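Xyloglucan-specific endo-beta-1,4-glucanase BoGH5A (Bacteroides ovatus, PDB 3ZMR) cuts the beta-1,4-glucan backbone of xyloglucan by endohydrolysis with retention of configuration, releasing xyloglucan oligosaccharides for use by a gut bacterium. Local coordinates at residues A[151-156]-A[446-451]; A[159-164]-A[205-210]; A[414-419]-A[453-458]. All blocks are in the same frame, centred on the assembly; numbering follows the deposited sequence.

Contact 1 (A[151-156]-A[446-451])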
ATOM      1  N   GLY A 151      -2.206  17.093  19.380  1.00 11.70           N
ATOM      2  CA  GLY A 151      -1.329  17.300  20.527  1.00 14.12           C
ATOM      3  C   GLY A 151       0.163  17.247  20.287  1.00 13.22           C
ATOM      4  O   GLY A 151       0.944  17.407  21.229  1.00 15.10           O
ATOM      5  N   ASN A 152       0.568  16.981  19.039  1.00 11.08           N
ATOM      6  CA  ASN A 152       1.984  17.034  18.698  1.00 10.61           C
ATOM      7  C   ASN A 152       2.418  18.373  18.144  1.00 11.51           C
ATOM      8  O   ASN A 152       1.624  19.061  17.526  1.00 13.27           O
ATOM      9  CB  ASN A 152       2.321  15.931  17.687  1.00  9.27           C
ATOM     10  CG  ASN A 152       2.350  14.568  18.355  1.00  9.20           C
ATOM     11  OD1 ASN A 152       3.091  14.376  19.319  1.00 10.60           O
ATOM     12  ND2 ASN A 152       1.548  13.641  17.878  1.00  9.37           N
ATOM     13  N   PRO A 153       3.692  18.728  18.358  1.00  9.77           N
ATOM     14  CA  PRO A 153       4.228  19.904  17.717  1.00 11.73           C
ATOM     15  C   PRO A 153       4.597  19.642  16.261  1.00 11.80           C
ATOM     16  O   PRO A 153       4.625  18.494  15.814  1.00 11.51           O
ATOM     17  CB  PRO A 153       5.501  20.177  18.524  1.00 13.07           C
ATOM     18  CG  PRO A 153       5.951  18.830  19.001  1.00 12.80           C
ATOM     19  CD  PRO A 153       4.710  18.020  19.169  1.00 12.49           C
ATOM     20  N   THR A 154       4.899  20.711  15.527  1.00 11.69           N
ATOM     21  CA  THR A 154       5.388  20.555  14.137  1.00 11.28           C
ATOM     22  C   THR A 154       6.674  19.729  14.161  1.00 11.67           C
ATOM     23  O   THR A 154       7.584  20.066  14.921  1.00 12.04           O
ATOM     24  CB  THR A 154       5.660  21.932  13.508  1.00 13.07           C
ATOM     25  OG1 THR A 154       4.505  22.738  13.701  1.00 14.92           O
ATOM     26  CG2 THR A 154       5.951  21.818  12.014  1.00 14.51           C
ATOM     27  N   PRO A 155       6.791  18.689  13.300  1.00 12.51           N
ATOM     28  CA  PRO A 155       8.058  17.997  13.163  1.00 16.72           C
ATOM     29  C   PRO A 155       9.175  18.979  12.848  1.00 14.04           C
ATOM     30  O   PRO A 155       8.985  19.931  12.083  1.00 17.18           O
ATOM     31  CB  PRO A 155       7.801  17.007  12.025  1.00 18.68           C
ATOM     32  CG  PRO A 155       6.350  16.717  12.147  1.00 13.26           C
ATOM     33  CD  PRO A 155       5.753  18.072  12.465  1.00 12.84           C
ATOM     34  N   ASN A 156      10.329  18.735  13.441  1.00 13.00           N
ATOM     35  CA  ASN A 156      11.472  19.624  13.334  1.00 13.47           C
ATOM     36  C   ASN A 156      12.789  18.893  13.065  1.00 12.25           C
ATOM     37  O   ASN A 156      12.868  17.655  13.069  1.00 12.50           O
ATOM     38  CB  ASN A 156      11.538  20.526  14.574  1.00 16.68           C
ATOM     39  CG  ASN A 156      11.740  19.742  15.857  1.00 13.71           C
ATOM     40  OD1 ASN A 156      12.334  18.670  15.863  1.00 14.23           O
ATOM     41  ND2 ASN A 156      11.283  20.299  16.963  1.00 18.79           N
ATOM     42  N   PHE A 446      10.557   9.066  21.154  1.00  9.33           N
ATOM     43  CA  PHE A 446      11.316  10.325  21.250  1.00  9.82           C
ATOM     44  C   PHE A 446      10.457  11.451  21.837  1.00 10.30           C
ATOM     45  O   PHE A 446       9.245  11.463  21.709  1.00 12.92           O
ATOM     46  CB  PHE A 446      11.823  10.788  19.855  1.00 11.47           C
ATOM     47  CG  PHE A 446      12.718   9.797  19.206  1.00 12.17           C
ATOM     48  CD1 PHE A 446      14.078   9.779  19.485  1.00 12.76           C
ATOM     49  CD2 PHE A 446      12.200   8.837  18.357  1.00 13.36           C
ATOM     50  CE1 PHE A 446      14.894   8.809  18.931  1.00 14.39           C
ATOM     51  CE2 PHE A 446      13.025   7.874  17.802  1.00 14.98           C
ATOM     52  CZ  PHE A 446      14.358   7.840  18.118  1.00 19.44           C
ATOM     53  N   ASP A 447      11.131  12.408  22.469  1.00 11.64           N
ATOM     54  CA  ASP A 447      10.522  13.686  22.764  1.00 11.93           C
ATOM     55  C   ASP A 447      10.369  14.454  21.441  1.00 10.33           C
ATOM     56  O   ASP A 447      11.357  14.715  20.751  1.00 13.14           O
ATOM     57  CB  ASP A 447      11.385  14.502  23.706  1.00 16.76           C
ATOM     58  CG  ASP A 447      10.643  15.662  24.258  1.00 19.30           C
ATOM     59  OD1 ASP A 447      10.413  16.626  23.530  1.00 17.88           O
ATOM     60  OD2 ASP A 447      10.248  15.609  25.412  1.00 63.87           O
ATOM     61  N   ARG A 448       9.133  14.789  21.077  1.00 11.37           N
ATOM     62  CA  ARG A 448       8.909  15.483  19.787  1.00 11.09           C
ATOM     63  C   ARG A 448       9.537  16.871  19.702  1.00 13.00           C
ATOM     64  O   ARG A 448       9.908  17.351  18.631  1.00 14.14           O
ATOM     65  CB  ARG A 448       7.428  15.578  19.465  1.00 10.49           C
ATOM     66  CG  ARG A 448       6.718  14.270  19.167  1.00 10.78           C
ATOM     67  CD  ARG A 448       7.341  13.522  17.987  1.00 11.00           C
ATOM     68  NE  ARG A 448       6.529  12.391  17.587  1.00 10.75           N
ATOM     69  CZ  ARG A 448       5.425  12.476  16.861  1.00  9.26           C
ATOM     70  NH1 ARG A 448       5.021  13.632  16.339  1.00 10.66           N
ATOM     71  NH2 ARG A 448       4.747  11.370  16.608  1.00  9.56           N
ATOM     72  N   THR A 449       9.658  17.540  20.835  1.00 13.20           N
ATOM     73  CA  THR A 449      10.219  18.888  20.839  1.00 14.29           C
ATOM     74  C   THR A 449      11.722  18.900  20.678  1.00 14.35           C
ATOM     75  O   THR A 449      12.268  19.698  19.878  1.00 17.63           O
ATOM     76  CB  THR A 449       9.776  19.638  22.098  1.00 17.74           C
ATOM     77  OG1 THR A 449       8.349  19.726  22.088  1.00 25.33           O
ATOM     78  CG2 THR A 449      10.362  21.045  22.112  1.00 19.83           C
ATOM     79  N   THR A 450      12.405  18.050  21.440  1.00 17.75           N
ATOM     80  CA  THR A 450      13.875  18.063  21.471  1.00 17.13           C
ATOM     81  C   THR A 450      14.563  17.002  20.636  1.00 12.95           C
ATOM     82  O   THR A 450      15.772  17.073  20.412  1.00 15.56           O
ATOM     83  CB  THR A 450      14.381  17.856  22.896  1.00 19.94           C
ATOM     84  OG1 THR A 450      14.037  16.544  23.322  1.00 15.82           O
ATOM     85  CG2 THR A 450      13.758  18.880  23.825  1.00 21.02           C
ATOM     86  N   GLY A 451      13.801  15.990  20.200  1.00 15.44           N
ATOM     87  CA  GLY A 451      14.398  14.842  19.534  1.00 16.00           C
ATOM     88  C   GLY A 451      15.186  13.861  20.402  1.00 14.82           C
ATOM     89  O   GLY A 451      15.750  12.875  19.906  1.00 16.55           O
TER
HETATM   90  O   HOH W   1       6.214  16.253  16.076  1.00 12.58           O
HETATM   91  O   HOH W   2       8.675  17.704  16.254  1.00 13.11           O
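Arg448 NH1 has two acceptors: a water at the edge of the guanidinium, 2.9 Å away, which in turn donates to Pro153 O, and the hydroxyl of Thr131; the side-chain amide of Asn152 lies over the group. Two loops of the (beta/alpha)8 barrel of this family 5 glycosidase are pinned together here, one leading into helix 157-165 and the other running from strand 433-436 towards helix 456-471. The amide and guanidinium planes are only 17° apart, so the two groups stack, with Asn152 CG 3.5 Å from Arg448 NH1 and Asn152 OD1 displaced towards the rim. Asn152 ND2 is tied to the carbonyl of Asn130, a substrate-binding residue, and Arg448 NH2 makes a salt bridge with Asp438; these outside bonds would hold both layers of the stack in place, close to Asn130. Nearer the backbone, Arg448 CG stands anti to its own carbonyl carbon (chi1 -67°), which sets it 3.6 Å from Asn152 OD1, and Arg448 CB packs 3.6 Å from Pro153 CG. A second water joins the loops by donating to both Thr154 O and Arg448 O. Asp447 OD1 meanwhile accepts from the backbone N of Thr449 and of Thr450 on opposite faces of its carboxylate, the first bond closing an Asx turn and the second an Asx motif, in the chain that carries Thr449 O. Asn156 is the N-cap of helix 157-165: its OD1 takes the backbone N of Leu159, leaving ND2 to donate across the contact to Thr449 O at 3.1 Å, tilted 35° from that carbonyl's plane.

Contact 2 (A[159-164]-A[205-210])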
ATOM      1  N   LEU A 159      14.176  16.566  15.860  1.00 14.14           N
ATOM      2  CA  LEU A 159      13.477  15.276  15.931  1.00 11.40           C
ATOM      3  C   LEU A 159      14.051  14.294  14.903  1.00 11.47           C
ATOM      4  O   LEU A 159      14.382  13.160  15.214  1.00 11.48           O
ATOM      5  CB  LEU A 159      11.967  15.453  15.666  1.00 11.92           C
ATOM      6  CG  LEU A 159      11.168  14.154  15.556  1.00 13.42           C
ATOM      7  CD1 LEU A 159      11.313  13.345  16.855  1.00 11.83           C
ATOM      8  CD2 LEU A 159       9.709  14.452  15.208  1.00 17.39           C
ATOM      9  N   PHE A 160      14.152  14.750  13.655  1.00 10.47           N
ATOM     10  CA  PHE A 160      14.664  13.860  12.600  1.00 11.12           C
ATOM     11  C   PHE A 160      16.106  13.466  12.828  1.00 11.46           C
ATOM     12  O   PHE A 160      16.473  12.325  12.563  1.00  9.74           O
ATOM     13  CB  PHE A 160      14.457  14.467  11.210  1.00 10.60           C
ATOM     14  CG  PHE A 160      12.997  14.588  10.841  1.00 10.05           C
ATOM     15  CD1 PHE A 160      12.174  13.449  10.818  1.00 10.03           C
ATOM     16  CD2 PHE A 160      12.424  15.829  10.526  1.00 12.70           C
ATOM     17  CE1 PHE A 160      10.838  13.544  10.470  1.00 12.03           C
ATOM     18  CE2 PHE A 160      11.078  15.918  10.190  1.00 11.52           C
ATOM     19  CZ  PHE A 160      10.291  14.787  10.152  1.00 10.37           C
ATOM     20  N   GLU A 161      16.916  14.399  13.334  1.00 11.20           N
ATOM     21  CA  GLU A 161      18.287  14.081  13.706  1.00 10.64           C
ATOM     22  C   GLU A 161      18.365  13.040  14.828  1.00  9.77           C
ATOM     23  O   GLU A 161      19.205  12.147  14.806  1.00 13.14           O
ATOM     24  CB  GLU A 161      19.066  15.344  14.085  1.00 13.06           C
ATOM     25  CG  GLU A 161      19.336  16.225  12.882  1.00 14.14           C
ATOM     26  CD  GLU A 161      20.035  17.510  13.207  1.00 22.59           C
ATOM     27  OE1 GLU A 161      19.975  17.972  14.374  1.00 25.56           O
ATOM     28  OE2 GLU A 161      20.625  18.071  12.254  1.00 27.57           O
ATOM     29  N   GLY A 162      17.442  13.133  15.779  1.00 11.62           N
ATOM     30  CA  GLY A 162      17.402  12.164  16.880  1.00 12.25           C
ATOM     31  C   GLY A 162      17.006  10.783  16.404  1.00 12.03           C
ATOM     32  O   GLY A 162      17.542   9.760  16.846  1.00 12.14           O
ATOM     33  N   ILE A 163      16.027  10.740  15.494  1.00 12.11           N
ATOM     34  CA  ILE A 163      15.599   9.471  14.875  1.00 10.81           C
ATOM     35  C   ILE A 163      16.776   8.785  14.182  1.00  8.90           C
ATOM     36  O   ILE A 163      17.040   7.580  14.392  1.00 10.32           O
ATOM     37  CB  ILE A 163      14.390   9.693  13.938  1.00  9.39           C
ATOM     38  CG1 ILE A 163      13.131  10.032  14.756  1.00 10.46           C
ATOM     39  CG2 ILE A 163      14.146   8.489  13.013  1.00 10.78           C
ATOM     40  CD1 ILE A 163      12.017  10.608  13.889  1.00 11.67           C
ATOM     41  N   LYS A 164      17.495   9.549  13.356  1.00  9.56           N
ATOM     42  CA  LYS A 164      18.663   9.013  12.665  1.00 11.34           C
ATOM     43  C   LYS A 164      19.748   8.540  13.629  1.00 12.38           C
ATOM     44  O   LYS A 164      20.296   7.454  13.496  1.00 12.89           O
ATOM     45  CB  LYS A 164      19.216  10.054  11.717  1.00 11.61           C
ATOM     46  CG  LYS A 164      20.427   9.622  10.895  1.00 12.25           C
ATOM     47  CD  LYS A 164      20.060   8.732   9.729  1.00 14.14           C
ATOM     48  CE  LYS A 164      21.308   8.240   9.005  1.00 19.98           C
ATOM     49  NZ  LYS A 164      20.935   7.419   7.847  1.00 24.64           N
ATOM     50  N   LEU A 205      14.891  14.413   5.114  1.00 10.96           N
ATOM     51  CA  LEU A 205      15.886  14.026   4.129  1.00 10.87           C
ATOM     52  C   LEU A 205      17.283  14.563   4.475  1.00 12.08           C
ATOM     53  O   LEU A 205      18.298  13.876   4.330  1.00 14.10           O
ATOM     54  CB  LEU A 205      15.469  14.523   2.745  1.00 11.20           C
ATOM     55  CG  LEU A 205      14.277  13.780   2.102  1.00 13.09           C
ATOM     56  CD1 LEU A 205      13.801  14.562   0.885  1.00 13.20           C
ATOM     57  CD2 LEU A 205      14.561  12.334   1.731  1.00 17.15           C
ATOM     58  N   ASP A 206      17.322  15.824   4.885  1.00 12.79           N
ATOM     59  CA  ASP A 206      18.602  16.449   5.265  1.00 14.44           C
ATOM     60  C   ASP A 206      19.277  15.765   6.471  1.00 15.22           C
ATOM     61  O   ASP A 206      20.496  15.782   6.603  1.00 18.54           O
ATOM     62  CB  ASP A 206      18.459  17.949   5.514  1.00 17.13           C
ATOM     63  CG  ASP A 206      18.124  18.757   4.242  1.00 17.93           C
ATOM     64  OD1 ASP A 206      18.231  18.243   3.117  1.00 21.79           O
ATOM     65  OD2 ASP A 206      17.761  19.945   4.385  1.00 21.63           O
ATOM     66  N   ALA A 207      18.461  15.161   7.342  1.00 13.89           N
ATOM     67  CA  ALA A 207      18.936  14.366   8.470  1.00 12.97           C
ATOM     68  C   ALA A 207      19.470  13.002   8.084  1.00 12.91           C
ATOM     69  O   ALA A 207      20.006  12.284   8.902  1.00 16.10           O
ATOM     70  CB  ALA A 207      17.843  14.237   9.528  1.00 16.28           C
ATOM     71  N   GLY A 208      19.290  12.632   6.827  1.00 12.05           N
ATOM     72  CA  GLY A 208      19.851  11.401   6.309  1.00 14.08           C
ATOM     73  C   GLY A 208      18.872  10.241   6.279  1.00 15.53           C
ATOM     74  O   GLY A 208      19.283   9.099   6.155  1.00 14.97           O
ATOM     75  N   LEU A 209      17.589  10.537   6.390  1.00 12.17           N
ATOM     76  CA  LEU A 209      16.562   9.484   6.386  1.00  9.24           C
ATOM     77  C   LEU A 209      15.923   9.233   5.013  1.00  8.60           C
ATOM     78  O   LEU A 209      15.788  10.155   4.202  1.00 11.22           O
ATOM     79  CB  LEU A 209      15.460   9.890   7.360  1.00  9.65           C
ATOM     80  CG  LEU A 209      15.889  10.030   8.825  1.00 10.33           C
ATOM     81  CD1 LEU A 209      14.804  10.766   9.595  1.00 11.57           C
ATOM     82  CD2 LEU A 209      16.142   8.636   9.420  1.00 12.14           C
ATOM     83  N   TYR A 210      15.503   7.991   4.770  1.00  8.26           N
ATOM     84  CA  TYR A 210      14.441   7.727   3.797  1.00  8.59           C
ATOM     85  C   TYR A 210      13.148   8.281   4.336  1.00  8.46           C
ATOM     86  O   TYR A 210      12.892   8.197   5.541  1.00  8.78           O
ATOM     87  CB  TYR A 210      14.290   6.234   3.506  1.00  9.85           C
ATOM     88  CG  TYR A 210      15.404   5.629   2.676  1.00 10.72           C
ATOM     89  CD1 TYR A 210      15.315   5.575   1.301  1.00 10.52           C
ATOM     90  CD2 TYR A 210      16.519   5.066   3.283  1.00 12.28           C
ATOM     91  CE1 TYR A 210      16.311   5.004   0.535  1.00 11.04           C
ATOM     92  CE2 TYR A 210      17.534   4.522   2.527  1.00 11.95           C
ATOM     93  CZ  TYR A 210      17.421   4.508   1.139  1.00 11.30           C
ATOM     94  OH  TYR A 210      18.421   3.946   0.368  1.00 14.54           O
TER
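The Phe160 ring meets the end of Leu209 at a slant, ring atom CD1 lying 4.0 Å from the Leu209 CD1 methyl, and the two side chains cross at about a right angle. The Phe160 side chain also touches Val171 and Ile173 of strand 170-173 and Ala203 and Ala204 of helix 191-206. At the root of the side chain, Phe160 CB touches Ala207 CB at 3.8 Å, and the other Leu209 methyl, CD2, lies 4.1 Å from Ile163 CG2. Lys164 reaches along the turn after the helix. Its CG stands anti to the backbone N (chi1 -179°) and passes 3.4 Å from Ala207 O; the amine NZ then donates to Gly208 O at 2.9 Å from 42° above the carbonyl plane. Asp169 is a salt-bridge partner of the same amine. Gly208, at positive phi, ends helix 191-206 in a Schellman motif, and any beta carbon there would press on Lys164 CE. The contact thus joins two consecutive outer helices of the (beta/alpha)8 barrel: helix 157-165 packs against the C-terminal end of helix 191-206 and the turn beyond it, and Tyr210 then opens strand 210-214, bonded through its backbone to Asp169 and Val171 beside strand 170-173.

Contact 3 (A[414-419]-A[453-458])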
ATOM      1  N   LYS A 414       7.827  -5.014  30.273  1.00 11.97           N
ATOM      2  CA  LYS A 414       8.650  -6.103  29.741  1.00 11.65           C
ATOM      3  C   LYS A 414       7.992  -6.735  28.523  1.00 10.70           C
ATOM      4  O   LYS A 414       8.654  -6.963  27.500  1.00 11.67           O
ATOM      5  CB  LYS A 414       8.930  -7.182  30.805  1.00 12.25           C
ATOM      6  CG  LYS A 414       9.732  -8.375  30.277  1.00 18.37           C
ATOM      7  CD  LYS A 414      10.049  -9.426  31.336  1.00 31.02           C
ATOM      8  CE  LYS A 414      11.220 -10.302  30.898  1.00 60.01           C
ATOM      9  NZ  LYS A 414      10.891 -11.091  29.683  1.00 37.29           N
ATOM     10  N   SER A 415       6.702  -6.993  28.616  1.00 10.38           N
ATOM     11  CA  SER A 415       5.938  -7.621  27.548  1.00 11.07           C
ATOM     12  C   SER A 415       6.025  -6.766  26.285  1.00  9.90           C
ATOM     13  O   SER A 415       6.159  -7.306  25.190  1.00 10.27           O
ATOM     14  CB  SER A 415       4.475  -7.750  27.959  1.00 11.06           C
ATOM     15  OG  SER A 415       4.285  -8.833  28.876  1.00 11.72           O
ATOM     16  N   ARG A 416       5.853  -5.459  26.420  1.00 11.31           N
ATOM     17  CA  ARG A 416       5.932  -4.559  25.246  1.00  9.95           C
ATOM     18  C   ARG A 416       7.266  -4.747  24.555  1.00  8.96           C
ATOM     19  O   ARG A 416       7.362  -4.854  23.312  1.00  9.29           O
ATOM     20  CB  ARG A 416       5.793  -3.076  25.575  1.00 11.34           C
ATOM     21  CG  ARG A 416       4.462  -2.691  26.161  1.00 12.91           C
ATOM     22  CD  ARG A 416       4.473  -1.198  26.435  1.00  9.86           C
ATOM     23  NE  ARG A 416       4.470  -0.405  25.198  1.00 10.49           N
ATOM     24  CZ  ARG A 416       5.531   0.210  24.673  1.00 10.53           C
ATOM     25  NH1 ARG A 416       6.724   0.196  25.261  1.00 10.74           N
ATOM     26  NH2 ARG A 416       5.373   0.848  23.504  1.00 11.33           N
ATOM     27  N   ASN A 417       8.341  -4.719  25.321  1.00 12.34           N
ATOM     28  CA  ASN A 417       9.688  -4.814  24.738  1.00  9.83           C
ATOM     29  C   ASN A 417      10.010  -6.195  24.164  1.00 10.62           C
ATOM     30  O   ASN A 417      10.644  -6.310  23.109  1.00 10.71           O
ATOM     31  CB  ASN A 417      10.724  -4.302  25.728  1.00 10.87           C
ATOM     32  CG  ASN A 417      10.591  -2.815  25.943  1.00 11.59           C
ATOM     33  OD1 ASN A 417      10.180  -2.073  25.019  1.00 11.90           O
ATOM     34  ND2 ASN A 417      10.881  -2.363  27.147  1.00 13.46           N
ATOM     35  N   ASP A 418       9.501  -7.244  24.793  1.00  9.62           N
ATOM     36  CA  ASP A 418       9.631  -8.618  24.271  1.00 10.79           C
ATOM     37  C   ASP A 418       8.905  -8.699  22.914  1.00 10.41           C
ATOM     38  O   ASP A 418       9.409  -9.271  21.942  1.00 10.67           O
ATOM     39  CB  ASP A 418       9.044  -9.645  25.262  1.00 17.82           C
ATOM     40  CG  ASP A 418       9.894  -9.828  26.503  1.00 13.35           C
ATOM     41  OD1 ASP A 418      11.071  -9.346  26.553  1.00 15.84           O
ATOM     42  OD2 ASP A 418       9.363 -10.479  27.431  1.00 17.41           O
ATOM     43  N   TYR A 419       7.707  -8.134  22.871  1.00  9.62           N
ATOM     44  CA  TYR A 419       6.856  -8.140  21.678  1.00 10.72           C
ATOM     45  C   TYR A 419       7.523  -7.364  20.514  1.00 10.04           C
ATOM     46  O   TYR A 419       7.623  -7.844  19.393  1.00 10.80           O
ATOM     47  CB  TYR A 419       5.471  -7.518  21.993  1.00 13.79           C
ATOM     48  CG  TYR A 419       4.587  -7.373  20.783  1.00  8.83           C
ATOM     49  CD1 TYR A 419       3.790  -8.414  20.361  1.00  9.13           C
ATOM     50  CD2 TYR A 419       4.567  -6.192  20.065  1.00 12.72           C
ATOM     51  CE1 TYR A 419       3.004  -8.316  19.241  1.00 12.77           C
ATOM     52  CE2 TYR A 419       3.736  -6.052  18.960  1.00 10.24           C
ATOM     53  CZ  TYR A 419       2.953  -7.113  18.547  1.00  8.77           C
ATOM     54  OH  TYR A 419       2.173  -7.003  17.394  1.00 10.37           O
ATOM     55  N   PRO A 453      15.863  10.786  23.076  1.00 14.13           N
ATOM     56  CA  PRO A 453      15.139   9.567  23.376  1.00 12.79           C
ATOM     57  C   PRO A 453      14.233   9.680  24.593  1.00 12.97           C
ATOM     58  O   PRO A 453      14.615  10.213  25.629  1.00 17.82           O
ATOM     59  CB  PRO A 453      16.237   8.546  23.607  1.00 18.04           C
ATOM     60  CG  PRO A 453      17.410   9.036  22.824  1.00 18.83           C
ATOM     61  CD  PRO A 453      17.315  10.535  22.984  1.00 16.95           C
ATOM     62  N   HIS A 454      13.023   9.192  24.416  1.00 10.71           N
ATOM     63  CA  HIS A 454      12.012   9.097  25.473  1.00 10.73           C
ATOM     64  C   HIS A 454      11.952   7.723  26.075  1.00 11.40           C
ATOM     65  O   HIS A 454      11.806   7.580  27.305  1.00 11.68           O
ATOM     66  CB  HIS A 454      10.627   9.488  24.934  1.00 11.11           C
ATOM     67  CG  HIS A 454       9.525   9.290  25.926  1.00 10.51           C
ATOM     68  ND1 HIS A 454       9.292  10.175  26.974  1.00 13.04           N
ATOM     69  CD2 HIS A 454       8.626   8.286  26.068  1.00 10.85           C
ATOM     70  CE1 HIS A 454       8.285   9.715  27.695  1.00 15.86           C
ATOM     71  NE2 HIS A 454       7.866   8.579  27.170  1.00 12.01           N
ATOM     72  N   ASN A 455      12.025   6.687  25.246  1.00 11.48           N
ATOM     73  CA  ASN A 455      11.936   5.329  25.724  1.00 11.38           C
ATOM     74  C   ASN A 455      13.138   4.525  25.239  1.00 10.82           C
ATOM     75  O   ASN A 455      13.066   3.781  24.275  1.00 11.36           O
ATOM     76  CB  ASN A 455      10.608   4.678  25.358  1.00 11.30           C
ATOM     77  CG  ASN A 455      10.354   3.409  26.153  1.00  9.65           C
ATOM     78  OD1 ASN A 455      11.283   2.718  26.586  1.00 10.84           O
ATOM     79  ND2 ASN A 455       9.095   3.111  26.374  1.00 10.53           N
ATOM     80  N   ALA A 456      14.261   4.732  25.917  1.00 10.95           N
ATOM     81  CA  ALA A 456      15.497   4.041  25.579  1.00 11.06           C
ATOM     82  C   ALA A 456      15.328   2.533  25.554  1.00 10.82           C
ATOM     83  O   ALA A 456      15.902   1.856  24.703  1.00 11.90           O
ATOM     84  CB  ALA A 456      16.597   4.456  26.538  1.00 12.95           C
ATOM     85  N   ALA A 457      14.546   1.984  26.478  1.00 11.01           N
ATOM     86  CA  ALA A 457      14.379   0.529  26.565  1.00 10.87           C
ATOM     87  C   ALA A 457      13.662  -0.029  25.318  1.00 10.46           C
ATOM     88  O   ALA A 457      14.040  -1.063  24.791  1.00 11.26           O
ATOM     89  CB  ALA A 457      13.635   0.124  27.854  1.00 12.01           C
ATOM     90  N   SER A 458      12.646   0.677  24.849  1.00 10.11           N
ATOM     91  CA  SER A 458      11.926   0.238  23.648  1.00 10.07           C
ATOM     92  C   SER A 458      12.738   0.474  22.355  1.00 10.33           C
ATOM     93  O   SER A 458      12.705  -0.373  21.454  1.00 10.92           O
ATOM     94  CB  SER A 458      10.578   0.911  23.559  1.00 11.32           C
ATOM     95  OG  SER A 458       9.749   0.552  24.646  1.00 11.42           O
TER
HETATM   96  O   HOH W   3      10.159   0.482  27.957  1.00 11.95           O
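Ser458 OG is the tight point, donating to Asn417 OD1 at 2.7 Å and accepting from Arg416 NH1 at 3.1 Å. It joins helix 406-429 of the (beta/alpha)8 barrel to the first turn of helix 456-471. Asn417 OD1 receives the hydroxyl in its carbonyl plane, on a lone pair, and Ser458 OG lies near the plane of the guanidinium, 13° out of it. Arg416 is itself well anchored: its chain bends at chi3 (70°), which places NE, and from there NE bonds Thr399 O and NH2 bonds Pro398 O while NH1 faces Ser458.

The other side is looser and wetter. Asn417 ND2 rests 3.8 Å from Ala457 CB and donates to a water at 3.0 Å, which donates to Asn455 OD1, so here solvent fills in for direct contact. A leucine in place of Asn417 would probably leave the hydroxyl of Ser458 without its acceptor and this bridging water without the amide N-H it holds. Arg416 NH1 and Asn455 ND2, two donor groups, merely lie 3.9 Å apart. Asn455 is the N-cap of helix 456-471: besides the water, its OD1 takes Ser458 N at 3.0 Å, the N-H coming from 58° above the plane of the amide carbonyl.

All three contacts belong to the catalytic barrel, and each is only partly buried. Contact 2 is the most apolar, with aromatic and aliphatic groups between two neighbouring helices and one lysine-to-carbonyl bond across the segments; contacts 1 and 3 are mostly polar and use waters as bridges. They share elements: the first segment of contact 1 leads into helix 157-165, which contact 2 packs on helix 191-206, and its second runs on towards helix 456-471, which contact 3 ties to helix 406-429. Phe446 of contact 1 packs on Gly162 and Ile163 of contact 2, and on Pro453 and His454 of contact 3; contacts 2 and 3 do not touch.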